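Side-chain contacts in hypothetical glycoside hydrolase (Bacteroides vulgatus, PDB 3S30), which is of unproven function but probably binds or processes carbohydrate, with a galactose-binding-like beta fold that carries a bound sodium ion: residues V109-V112 and N117-Y120; Q139-T144 and D152-I157; L251-E254 and Q260-D263. One frame throughout, in Å; residues are numbered along the deposited sequence.

Interaction 1 (V109-V112 and N117-Y120); sequences VKTV and NEYY
A beta hairpin joins V109-V112 to N117-Y120, the first two strands of a small three-stranded antiparallel sheet. V112 and Y119 form its hydrogen-bonded pair: V112 N reaches Y119 O at 2.9 Å with an N-H...O angle of 157°, and Y119 N returns an equally short bond to V112 O. The neighbouring pair, T111 and Y120, is non-hydrogen-bonded; here T111 CA sends a CA-H...O contact to Y119 O (3.3 Å). On the face that carries V112 and Y119 the two side chains run side by side in the same direction. Y119 CG sits between its own backbone N and carbonyl carbon (chi1 60°), a setting that lays the ring alongside V112, with V112 CB over its face in a CH-pi contact, 4.3 Å from the ring centroid. V112 CG1 reaches farther out, to 3.5 Å from Y119 OH. Branched valine suits a strand and offers CB and one methyl, CG1, to the ring, while the long, flat tyrosine also meets the ring of F153 and touches Q139 of helix 138-142. A serine in place of Y119 would probably strip V112 of its aromatic neighbour and open a gap toward F153. On the other face V109, T111, E118 and Y120 come together. T111 CG2 rests on E118 CB at 3.8 Å, where the aliphatic part of the glutamate serves as an apolar surface and its carboxylate can stay near solvent. Over one face of the Y120 ring lies V109 CG2, 3.7 Å from the centroid and 15° off the normal; in the plane of that ring, at its edge, T111 OG1 stands 3.3 Å from Y120 CE1.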
# COMPACT_ATOMS: atom_id res chain seq x y z
N VAL A 109 4.71 -15.51 1.65
CA VAL A 109 5.61 -14.60 2.33
C VAL A 109 6.98 -15.22 2.43
O VAL A 109 7.12 -16.44 2.42
CB VAL A 109 5.12 -14.21 3.76
CG1 VAL A 109 3.84 -13.37 3.68
CG2 VAL A 109 4.92 -15.45 4.62
N LYS A 110 7.99 -14.35 2.50
CA LYS A 110 9.32 -14.73 2.94
C LYS A 110 9.66 -13.89 4.17
O LYS A 110 9.12 -12.80 4.34
CB LYS A 110 10.35 -14.52 1.82
CG LYS A 110 10.55 -13.08 1.36
CD LYS A 110 11.45 -13.03 0.14
CE LYS A 110 11.64 -11.61 -0.35
NZ LYS A 110 12.41 -11.54 -1.63
N THR A 111 10.53 -14.42 5.02
CA THR A 111 10.90 -13.76 6.28
C THR A 111 12.27 -13.11 6.15
O THR A 111 13.23 -13.75 5.69
CB THR A 111 10.88 -14.76 7.46
OG1 THR A 111 9.54 -15.22 7.67
CG2 THR A 111 11.39 -14.11 8.74
N VAL A 112 12.34 -11.85 6.56
CA VAL A 112 13.50 -10.99 6.34
C VAL A 112 13.94 -10.38 7.67
O VAL A 112 13.10 -9.86 8.42
CB VAL A 112 13.14 -9.84 5.35
CG1 VAL A 112 14.14 -8.70 5.44
CG2 VAL A 112 13.06 -10.37 3.92
N ASN A 117 15.09 -7.73 14.33
CA ASN A 117 13.70 -8.10 14.10
C ASN A 117 13.62 -8.97 12.85
O ASN A 117 14.57 -9.01 12.06
CB ASN A 117 12.83 -6.87 13.85
CG ASN A 117 12.97 -5.83 14.93
OD1 ASN A 117 12.59 -6.06 16.08
ND2 ASN A 117 13.50 -4.66 14.57
N GLU A 118 12.48 -9.65 12.69
CA GLU A 118 12.15 -10.36 11.46
C GLU A 118 10.72 -10.01 11.02
O GLU A 118 9.83 -9.94 11.85
CB GLU A 118 12.28 -11.87 11.67
CG GLU A 118 13.71 -12.36 11.82
CD GLU A 118 13.83 -13.89 11.75
OE1 GLU A 118 12.91 -14.59 12.22
OE2 GLU A 118 14.86 -14.38 11.22
N TYR A 119 10.52 -9.79 9.72
CA TYR A 119 9.19 -9.45 9.18
C TYR A 119 8.91 -10.14 7.84
O TYR A 119 9.80 -10.75 7.25
CB TYR A 119 9.05 -7.94 9.05
CG TYR A 119 10.06 -7.29 8.14
CD1 TYR A 119 9.86 -7.24 6.76
CD2 TYR A 119 11.22 -6.70 8.65
CE1 TYR A 119 10.77 -6.64 5.93
CE2 TYR A 119 12.15 -6.10 7.81
CZ TYR A 119 11.93 -6.09 6.45
OH TYR A 119 12.82 -5.50 5.61
N TYR A 120 7.66 -10.07 7.37
CA TYR A 120 7.28 -10.67 6.08
C TYR A 120 7.36 -9.70 4.88
O TYR A 120 7.00 -8.52 5.00
CB TYR A 120 5.86 -11.23 6.11
CG TYR A 120 5.63 -12.44 7.01
CD1 TYR A 120 6.59 -13.44 7.17
CD2 TYR A 120 4.41 -12.59 7.66
CE1 TYR A 120 6.34 -14.55 7.99
CE2 TYR A 120 4.15 -13.69 8.46
CZ TYR A 120 5.11 -14.65 8.63
OH TYR A 120 4.81 -15.72 9.43

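Interaction 2 (Q139-T144 and D152-I157); sequences QGFALT and DFPTSI
F141 on the short helix 138-142 reaches across to F153 and P154, in the loop that leads into strand 155-158. Its CG is anti to the backbone N (chi1 -170°), which carries the ring away from the helix and against both partners. P154 covers one face: its CD stands 3.9 Å from the centroid of the F141 ring in a CH-pi contact, a good match of flat aromatic with compact, rigid pyrrolidine. Toward F153 the same ring turns an edge, in a T-shaped stack with centroids 5.3 Å apart and planes at 68°; F141 CD2 comes to 3.7 Å from F153 CD2. Next along, A142 is small enough for the backbone to approach the same phenylalanine, with A142 N 3.7 Å from F153 CE2. T144 then bends back on its own segment: T144 OG1 donates to F141 O at 2.9 Å, in the carbonyl plane and on a lone pair, and T144 N also bonds to F141 O. The ring of Y148 also meets F141, extending the aromatic cluster. The result is a cluster that packs helix 138-142 against the loop leading into strand 155-158 of this galactose-binding-like domain.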
# COMPACT_ATOMS: atom_id res chain seq x y z
N GLN A 139 10.17 -2.39 7.08
CA GLN A 139 11.57 -2.11 7.39
C GLN A 139 11.69 -0.83 8.24
O GLN A 139 12.56 -0.73 9.12
CB GLN A 139 12.43 -1.98 6.13
CG GLN A 139 13.94 -2.09 6.42
CD GLN A 139 14.83 -1.85 5.21
OE1 GLN A 139 14.37 -1.48 4.13
NE2 GLN A 139 16.13 -2.05 5.39
N GLY A 140 10.81 0.14 7.99
CA GLY A 140 10.76 1.35 8.79
C GLY A 140 10.37 1.04 10.24
O GLY A 140 10.91 1.64 11.17
N PHE A 141 9.45 0.10 10.40
CA PHE A 141 8.98 -0.30 11.72
C PHE A 141 10.09 -1.04 12.48
O PHE A 141 10.23 -0.90 13.71
CB PHE A 141 7.71 -1.17 11.60
CG PHE A 141 7.03 -1.41 12.92
CD1 PHE A 141 6.24 -0.43 13.50
CD2 PHE A 141 7.17 -2.61 13.58
CE1 PHE A 141 5.61 -0.66 14.71
CE2 PHE A 141 6.54 -2.84 14.79
CZ PHE A 141 5.76 -1.87 15.35
N ALA A 142 10.89 -1.80 11.74
CA ALA A 142 12.07 -2.48 12.28
C ALA A 142 13.09 -1.55 12.98
O ALA A 142 13.82 -1.99 13.87
CB ALA A 142 12.75 -3.28 11.16
N LEU A 143 13.14 -0.28 12.57
CA LEU A 143 14.03 0.71 13.23
C LEU A 143 13.57 1.15 14.62
O LEU A 143 14.41 1.57 15.41
CB LEU A 143 14.17 1.98 12.38
CG LEU A 143 14.81 1.88 10.99
CD1 LEU A 143 14.82 3.27 10.33
CD2 LEU A 143 16.23 1.31 11.02
N THR A 144 12.27 1.04 14.91
CA THR A 144 11.68 1.61 16.13
C THR A 144 11.80 0.71 17.35
O THR A 144 11.48 1.15 18.46
CB THR A 144 10.15 1.97 15.96
OG1 THR A 144 9.33 0.78 15.91
CG2 THR A 144 9.91 2.83 14.72
N ASP A 152 3.99 -9.19 14.70
CA ASP A 152 3.96 -7.89 15.37
C ASP A 152 3.98 -6.73 14.39
O ASP A 152 3.68 -5.62 14.78
CB ASP A 152 5.15 -7.73 16.32
CG ASP A 152 5.27 -8.87 17.28
OD1 ASP A 152 4.23 -9.27 17.89
OD2 ASP A 152 6.40 -9.36 17.42
N PHE A 153 4.35 -6.97 13.13
CA PHE A 153 4.52 -5.86 12.17
C PHE A 153 3.21 -5.26 11.66
O PHE A 153 2.15 -5.88 11.78
CB PHE A 153 5.44 -6.26 11.01
CG PHE A 153 6.89 -6.16 11.35
CD1 PHE A 153 7.48 -7.11 12.19
CD2 PHE A 153 7.66 -5.09 10.91
CE1 PHE A 153 8.80 -7.00 12.54
CE2 PHE A 153 8.98 -4.98 11.26
CZ PHE A 153 9.56 -5.94 12.08
N PRO A 154 3.27 -4.03 11.14
CA PRO A 154 2.04 -3.43 10.61
C PRO A 154 1.48 -4.19 9.41
O PRO A 154 0.25 -4.23 9.19
CB PRO A 154 2.47 -2.00 10.22
CG PRO A 154 3.78 -1.74 10.93
CD PRO A 154 4.41 -3.08 11.17
N THR A 155 2.38 -4.83 8.66
CA THR A 155 2.03 -5.57 7.46
C THR A 155 2.44 -7.03 7.57
O THR A 155 3.61 -7.36 7.75
CB THR A 155 2.68 -4.92 6.25
OG1 THR A 155 2.26 -3.55 6.19
CG2 THR A 155 2.29 -5.63 4.97
N SER A 156 1.44 -7.90 7.43
CA SER A 156 1.60 -9.35 7.55
C SER A 156 0.48 -10.02 6.76
O SER A 156 -0.20 -9.36 5.95
CB SER A 156 1.53 -9.77 9.02
OG SER A 156 1.92 -11.13 9.19
N ILE A 157 0.32 -11.33 6.97
CA ILE A 157 -0.81 -12.08 6.42
C ILE A 157 -1.54 -12.83 7.53
O ILE A 157 -0.98 -13.10 8.59
CB ILE A 157 -0.39 -13.12 5.32
CG1 ILE A 157 0.54 -14.22 5.89
CG2 ILE A 157 0.25 -12.44 4.14
CD1 ILE A 157 0.76 -15.38 4.95

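Interaction 3 (L251-E254 and Q260-D263); sequences LFYE and QMLD
Y253 and L262 run antiparallel alongside one another, the tyrosine outbound from strand 247-254 and the leucine coming back from the start of the weakly bonded strand 262-263. Both CB atoms point across the contact. With Y253 CG set between its backbone N and carbonyl carbon (chi1 61°), the ring presents a face to the leucine: L262 CG lies 3.9 Å from the ring centroid, 15° off the normal, in a CH-pi contact. The branch that presses closest is CD1, 3.5 Å from Y253 CD2. A leucine suits this place because CG and one methyl, CD1, lie against the ring face, and the same CD1 extends toward L251 CD1 at 4.4 Å, giving a buried apolar patch. The phenol end passes beyond the leucine to the backbone of the other segment, where Y253 OH is 3.5 Å from M261 CA. M261, a selenomethionine, curls round so that its SE comes to 4.1 Å from Y253 OH. Tyrosine rather than phenylalanine fits because this buried hydroxyl has polar partners: it hydrogen-bonds F210 O on strand 208-213 and N318 ND2 on strand 317-324. Y253 spans backbones that stay well apart, with Y253 CA and L262 CA 8.9 Å from each other. This is a tyrosine crossing between strands of the galactose-binding-like beta fold, tying 247-254 to 262-263, 208-213 and 317-324.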
# COMPACT_ATOMS: atom_id res chain seq x y z
N LEU A 251 -2.63 3.70 -9.06
CA LEU A 251 -2.11 4.75 -9.91
C LEU A 251 -1.65 4.15 -11.24
O LEU A 251 -1.18 3.01 -11.28
CB LEU A 251 -0.92 5.42 -9.22
CG LEU A 251 -1.16 5.97 -7.81
CD1 LEU A 251 0.17 6.31 -7.14
CD2 LEU A 251 -2.05 7.20 -7.86
N PHE A 252 -1.81 4.92 -12.31
CA PHE A 252 -1.26 4.59 -13.62
C PHE A 252 -0.66 5.86 -14.18
O PHE A 252 -1.37 6.86 -14.35
CB PHE A 252 -2.36 4.06 -14.54
CG PHE A 252 -1.88 3.62 -15.89
CD1 PHE A 252 -0.91 2.63 -16.01
CD2 PHE A 252 -2.39 4.19 -17.06
CE1 PHE A 252 -0.46 2.21 -17.26
CE2 PHE A 252 -1.95 3.79 -18.31
CZ PHE A 252 -0.98 2.80 -18.41
N TYR A 253 0.64 5.85 -14.45
CA TYR A 253 1.29 7.07 -14.93
C TYR A 253 2.37 6.85 -15.97
O TYR A 253 2.86 5.74 -16.17
CB TYR A 253 1.84 7.87 -13.75
CG TYR A 253 2.90 7.15 -12.93
CD1 TYR A 253 4.24 7.20 -13.30
CD2 TYR A 253 2.56 6.47 -11.77
CE1 TYR A 253 5.21 6.56 -12.55
CE2 TYR A 253 3.52 5.82 -11.02
CZ TYR A 253 4.84 5.87 -11.40
OH TYR A 253 5.80 5.22 -10.65
N GLU A 254 2.73 7.95 -16.62
CA GLU A 254 3.71 7.95 -17.68
C GLU A 254 5.04 8.35 -17.07
O GLU A 254 5.13 9.38 -16.41
CB GLU A 254 3.27 8.93 -18.75
CG GLU A 254 4.12 8.95 -19.99
CD GLU A 254 3.57 9.88 -21.06
OE1 GLU A 254 2.32 9.99 -21.18
OE2 GLU A 254 4.39 10.48 -21.78
N GLN A 260 10.74 8.76 -12.46
CA GLN A 260 10.70 7.31 -12.62
C GLN A 260 9.76 6.66 -11.61
O GLN A 260 9.30 5.54 -11.83
CB GLN A 260 12.11 6.74 -12.45
CG GLN A 260 13.04 7.02 -13.63
CD GLN A 260 12.73 6.14 -14.83
OE1 GLN A 260 12.83 4.92 -14.75
NE2 GLN A 260 12.35 6.77 -15.94
N MSE A 261 9.52 7.34 -10.49
CA MSE A 261 8.63 6.86 -9.44
C MSE A 261 7.84 8.03 -8.85
O MSE A 261 8.32 9.16 -8.84
CB MSE A 261 9.44 6.18 -8.34
CG MSE A 261 10.24 4.95 -8.77
SE MSE A 261 9.12 3.41 -9.18
CE MSE A 261 8.70 2.81 -7.34
N LEU A 262 6.63 7.74 -8.38
CA LEU A 262 5.90 8.67 -7.52
C LEU A 262 6.08 8.20 -6.08
O LEU A 262 6.70 7.16 -5.84
CB LEU A 262 4.42 8.74 -7.88
CG LEU A 262 4.09 9.15 -9.33
CD1 LEU A 262 2.57 9.19 -9.52
CD2 LEU A 262 4.73 10.50 -9.70
N ASP A 263 5.57 8.98 -5.13
CA ASP A 263 5.66 8.62 -3.72
C ASP A 263 4.40 9.04 -2.94
O ASP A 263 3.36 9.31 -3.54
CB ASP A 263 6.97 9.16 -3.11
CG ASP A 263 7.04 10.69 -3.11
OD1 ASP A 263 6.00 11.37 -3.22
OD2 ASP A 263 8.18 11.22 -2.97

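In the fold
From the N terminus, interaction 1 comes first: its hairpin strands are joined by the short turn at 115-116. Interaction 2 follows, closing the seven-residue loop between 144 and 152, and interaction 3 spans the five residues between 254 and 260. The three are in series, so none nests in or crosses another. Interactions 1 and 2 touch, their centres 9 Å apart, and together join the small three-stranded sheet to helix 138-142 and strand 155-158. Interaction 3 lies across the chain's centre from interaction 2, about 25 Å between centres, yet strands 155-158, 247-254 and 262-263 all belong to the larger antiparallel strand network.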